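Local coordinates for minor capsid protein (Cafeteriavirus-dependent mavirus, PDB 6G42) that forms the pentons of the virophage capsid, assembling as a pentamer of single jelly-roll subunits, at the interface of chains A and B. Numbering follows the deposited sequence. Chains: chain A/B, Minor capsid protein.

Contact 1: the interface of chains A and B. Residues chain A 202-203, 239, 282; chain B 57, 59, 296, 298.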
loop_
_atom_site.group_PDB
_atom_site.type_symbol
_atom_site.label_atom_id
_atom_site.label_comp_id
_atom_site.label_asym_id
_atom_site.label_seq_id
_atom_site.Cartn_x
_atom_site.Cartn_y
_atom_site.Cartn_z
ATOM N N SER A 202 -10.418 -13.202 17.149
ATOM C CA SER A 202 -9.213 -13.738 16.514
ATOM C C SER A 202 -9.439 -13.979 15.020
ATOM O O SER A 202 -8.865 -13.270 14.194
ATOM C CB SER A 202 -8.723 -15.007 17.217
ATOM O OG SER A 202 -7.588 -15.529 16.550
ATOM N N HIS A 203 -10.265 -14.958 14.670
ATOM C CA HIS A 203 -10.561 -15.206 13.262
ATOM C C HIS A 203 -12.012 -15.585 13.010
ATOM O O HIS A 203 -12.740 -15.987 13.921
ATOM C CB HIS A 203 -9.608 -16.248 12.665
ATOM C CG HIS A 203 -9.319 -17.411 13.559
ATOM N ND1 HIS A 203 -8.542 -17.308 14.693
ATOM C CD2 HIS A 203 -9.665 -18.715 13.459
ATOM C CE1 HIS A 203 -8.441 -18.494 15.264
ATOM N NE2 HIS A 203 -9.113 -19.366 14.535
ATOM N N LYS A 239 -8.177 -14.069 9.280
ATOM C CA LYS A 239 -7.655 -13.309 10.412
ATOM C C LYS A 239 -8.278 -11.914 10.484
ATOM O O LYS A 239 -8.207 -11.156 9.518
ATOM C CB LYS A 239 -6.131 -13.172 10.318
ATOM C CG LYS A 239 -5.455 -12.596 11.561
ATOM C CD LYS A 239 -5.811 -13.420 12.781
ATOM C CE LYS A 239 -4.996 -13.089 14.005
ATOM N NZ LYS A 239 -5.422 -14.039 15.070
ATOM N N TYR A 282 -9.716 -15.070 21.052
ATOM C CA TYR A 282 -8.350 -15.396 21.504
ATOM C C TYR A 282 -8.288 -16.405 22.654
ATOM O O TYR A 282 -7.280 -17.098 22.809
ATOM C CB TYR A 282 -7.583 -14.123 21.884
ATOM C CG TYR A 282 -7.156 -13.338 20.674
ATOM C CD1 TYR A 282 -6.151 -13.818 19.836
ATOM C CD2 TYR A 282 -7.773 -12.142 20.337
ATOM C CE1 TYR A 282 -5.764 -13.119 18.708
ATOM C CE2 TYR A 282 -7.389 -11.435 19.205
ATOM C CZ TYR A 282 -6.383 -11.929 18.395
ATOM O OH TYR A 282 -5.996 -11.236 17.277
ATOM N N HIS B 57 0.772 -16.392 14.849
ATOM C CA HIS B 57 0.395 -15.131 15.471
ATOM C C HIS B 57 0.952 -15.117 16.878
ATOM O O HIS B 57 0.510 -15.889 17.721
ATOM C CB HIS B 57 -1.127 -14.971 15.467
ATOM C CG HIS B 57 -1.607 -13.615 15.889
ATOM N ND1 HIS B 57 -0.926 -12.447 15.618
ATOM C CD2 HIS B 57 -2.729 -13.245 16.542
ATOM C CE1 HIS B 57 -1.604 -11.420 16.096
ATOM N NE2 HIS B 57 -2.705 -11.876 16.661
ATOM N N HIS B 59 0.778 -13.184 19.767
ATOM C CA HIS B 59 -0.100 -12.148 20.302
ATOM C C HIS B 59 0.252 -11.840 21.745
ATOM O O HIS B 59 0.223 -12.736 22.578
ATOM C CB HIS B 59 -1.543 -12.631 20.199
ATOM C CG HIS B 59 -2.568 -11.592 20.517
ATOM N ND1 HIS B 59 -2.486 -10.292 20.067
ATOM C CD2 HIS B 59 -3.726 -11.678 21.213
ATOM C CE1 HIS B 59 -3.540 -9.617 20.489
ATOM N NE2 HIS B 59 -4.307 -10.435 21.187
ATOM N N VAL B 296 -1.040 -15.208 23.884
ATOM C CA VAL B 296 -1.654 -16.266 23.101
ATOM C C VAL B 296 -0.809 -16.438 21.853
ATOM O O VAL B 296 -0.368 -15.459 21.255
ATOM C CB VAL B 296 -3.101 -15.925 22.704
ATOM C CG1 VAL B 296 -3.701 -17.033 21.833
ATOM C CG2 VAL B 296 -3.947 -15.689 23.952
ATOM N N GLN B 298 -0.562 -18.683 18.121
ATOM C CA GLN B 298 -1.290 -19.502 17.160
ATOM C C GLN B 298 -0.336 -19.918 16.059
ATOM O O GLN B 298 0.670 -19.252 15.801
ATOM C CB GLN B 298 -2.488 -18.746 16.592
ATOM C CG GLN B 298 -3.661 -18.667 17.559
ATOM C CD GLN B 298 -4.670 -17.557 17.255
ATOM O OE1 GLN B 298 -4.473 -16.726 16.366
ATOM N NE2 GLN B 298 -5.758 -17.539 18.015
#
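At this seam between penton subunits, B:His57 and B:His59, two positions apart on strand 49-59, and B:Val296 and B:Gln298, two apart on strand 296-305, turn their side chains to the same side, and chain A answers with A:Ser202 and A:Lys239 from strands and A:Tyr282 from a loop. The protein is of the single jelly-roll capsid family, and the seam lies in its beta-rich lobe, showing how strand side chains of one subunit can receive a loop aromatic of the next. A:Tyr282 lays one face of its phenol ring against the imidazole of B:His59, the planes tilted by 25° and the centroids 4.1 Å apart. The CB of A:Ser202 supports the opposite face, sandwiching the ring between its own chain and the neighbour. Its rim, at CE1, meets the edge of the B:His57 ring in plane, and the phenol OH shares a weak hydrogen bond with B:His57 NE2. Polar recognition centres on B:Gln298, whose carboxamide NE2 donates to the hydroxyl OG of A:Ser202 over 3.1 Å, nearly in the amide plane. That OG stands anti to its own backbone nitrogen (chi1 178°) and shares a 2.7 Å intrachain hydrogen bond with A:His203 ND1 that probably helps fix it; the A:His203 ring edge also borders the B:Gln298 amide. A:Lys239, bent at chi2 (56°), weakly hydrogen-bonds B:Gln298 OE1 through NZ, while its CE lies over B:His57, 3.8 Å from the ring centroid.

Contact 2: the interface of chains A and B. Residues chain A 216, 260-263; chain B 10, 300.
B:Trp10 and B:Lys300, from strands 8-16 and 296-305 of one jelly-roll subunit, meet A:Glu216 and the stretch A:Asn260 to A:His263 of its neighbour, illustrating how an interface can join a charged pair to an aromatic wedge. The ionic element is the salt bridge between the B:Lys300 ammonium NZ and the A:Glu216 carboxylate OE2, 2.7 Å long and made through the oxygen's syn lone pair. B:Lys300 crosses the glutamate at about a right angle, and the turn at its last torsion (chi4 -139°) directs NZ toward the carboxylate. A:Lys261 NZ lies 4.7 Å from B:Lys300 NZ, and the carboxylate probably tempers the like charges.

Hydrogen bonding to the main chain falls to the indole: NE1 of B:Trp10 donates to the carbonyl O of A:Tyr262 at 2.9 Å. The carbonyl points almost straight at NE1 (C=O to donor angle 161°) and its oxygen lies in the plane of the indole, favouring one orientation of the ring.

In van der Waals contact, A:Glu216 CG packs 3.7 Å from B:Trp10 CB, and its carboxylate, tilted 28° from the indole plane, carries OE2 above one face toward the rim. B:Lys300 NZ stands over the same face, also toward the rim. A:His263 crosses B:Trp10 steeply, its CE1 3.9 Å from CD1, and its ring edge takes A:Glu216 OE2 in plane. On the NE1 side of the six-membered ring, B:Trp10 CZ2 lies 3.9 Å from CA of A:Lys261.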
loop_
_atom_site.group_PDB
_atom_site.type_symbol
_atom_site.label_atom_id
_atom_site.label_comp_id
_atom_site.label_asym_id
_atom_site.label_seq_id
_atom_site.Cartn_x
_atom_site.Cartn_y
_atom_site.Cartn_z
ATOM N N GLU A 216 -9.104 -30.594 9.503
ATOM C CA GLU A 216 -7.825 -30.082 9.993
ATOM C C GLU A 216 -7.526 -30.733 11.345
ATOM O O GLU A 216 -8.436 -30.943 12.153
ATOM C CB GLU A 216 -7.852 -28.558 10.137
ATOM C CG GLU A 216 -8.046 -27.791 8.831
ATOM C CD GLU A 216 -7.642 -26.316 8.913
ATOM O OE1 GLU A 216 -7.518 -25.758 10.024
ATOM O OE2 GLU A 216 -7.441 -25.693 7.852
ATOM N N ASN A 260 -2.180 -21.513 -1.060
ATOM C CA ASN A 260 -2.072 -22.916 -0.636
ATOM C C ASN A 260 -3.332 -23.423 0.082
ATOM O O ASN A 260 -3.383 -24.601 0.442
ATOM C CB ASN A 260 -0.887 -23.100 0.325
ATOM C CG ASN A 260 0.447 -22.729 -0.294
ATOM O OD1 ASN A 260 0.724 -23.057 -1.444
ATOM N ND2 ASN A 260 1.296 -22.061 0.482
ATOM N N LYS A 261 -4.346 -22.567 0.273
ATOM C CA LYS A 261 -5.472 -22.853 1.190
ATOM C C LYS A 261 -6.523 -23.807 0.608
ATOM O O LYS A 261 -7.707 -23.470 0.506
ATOM C CB LYS A 261 -6.138 -21.549 1.632
ATOM C CG LYS A 261 -5.214 -20.597 2.370
ATOM C CD LYS A 261 -5.927 -19.304 2.753
ATOM C CE LYS A 261 -6.771 -19.462 4.015
ATOM N NZ LYS A 261 -5.945 -19.506 5.257
ATOM N N TYR A 262 -6.073 -25.010 0.260
ATOM C CA TYR A 262 -6.912 -26.039 -0.349
ATOM C C TYR A 262 -7.206 -27.138 0.675
ATOM O O TYR A 262 -6.429 -27.367 1.605
ATOM C CB TYR A 262 -6.214 -26.670 -1.558
ATOM C CG TYR A 262 -6.112 -25.813 -2.806
ATOM C CD1 TYR A 262 -7.199 -25.662 -3.669
ATOM C CD2 TYR A 262 -4.908 -25.203 -3.158
ATOM C CE1 TYR A 262 -7.101 -24.896 -4.826
ATOM C CE2 TYR A 262 -4.796 -24.440 -4.313
ATOM C CZ TYR A 262 -5.892 -24.288 -5.142
ATOM O OH TYR A 262 -5.771 -23.528 -6.282
ATOM N N HIS A 263 -8.338 -27.811 0.482
ATOM C CA HIS A 263 -8.723 -28.979 1.271
ATOM C C HIS A 263 -9.131 -30.094 0.327
ATOM O O HIS A 263 -9.683 -29.833 -0.742
ATOM C CB HIS A 263 -9.873 -28.624 2.200
ATOM C CG HIS A 263 -9.578 -27.455 3.082
ATOM N ND1 HIS A 263 -8.850 -27.569 4.245
ATOM C CD2 HIS A 263 -9.882 -26.141 2.953
ATOM C CE1 HIS A 263 -8.732 -26.378 4.803
ATOM N NE2 HIS A 263 -9.350 -25.494 4.041
ATOM N N TRP B 10 -3.398 -30.328 7.210
ATOM C CA TRP B 10 -3.284 -29.124 8.029
ATOM C C TRP B 10 -3.209 -29.482 9.509
ATOM O O TRP B 10 -3.884 -30.407 9.958
ATOM C CB TRP B 10 -4.492 -28.223 7.803
ATOM C CG TRP B 10 -4.654 -27.753 6.399
ATOM C CD1 TRP B 10 -5.446 -28.307 5.438
ATOM C CD2 TRP B 10 -4.027 -26.616 5.798
ATOM N NE1 TRP B 10 -5.343 -27.595 4.271
ATOM C CE2 TRP B 10 -4.483 -26.546 4.466
ATOM C CE3 TRP B 10 -3.117 -25.650 6.257
ATOM C CZ2 TRP B 10 -4.062 -25.546 3.582
ATOM C CZ3 TRP B 10 -2.696 -24.654 5.380
ATOM C CH2 TRP B 10 -3.168 -24.612 4.055
ATOM N N LYS B 300 -0.164 -22.504 12.261
ATOM C CA LYS B 300 -0.764 -23.366 11.254
ATOM C C LYS B 300 0.329 -23.862 10.336
ATOM O O LYS B 300 1.071 -23.065 9.768
ATOM C CB LYS B 300 -1.831 -22.620 10.461
ATOM C CG LYS B 300 -2.918 -23.527 9.913
ATOM C CD LYS B 300 -4.089 -22.736 9.343
ATOM C CE LYS B 300 -5.331 -23.607 9.184
ATOM N NZ LYS B 300 -6.056 -23.327 7.915
#

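The centres of contact 1 and contact 2 are about 17 Å apart along one subunit seam. They share strand 296-305 of chain B, which supplies B:Val296 and B:Gln298 to contact 1 and B:Lys300 to contact 2; strands 49-59 and 8-16 add the other chain B residues. Chain A contributes different segments to each. Because the interface is not an exact two-fold, the two copies present different surfaces, as expected for a ring in which each subunit meets unlike sides of its neighbours. Repetition of both contacts around the five-subunit assembly would help close the penton.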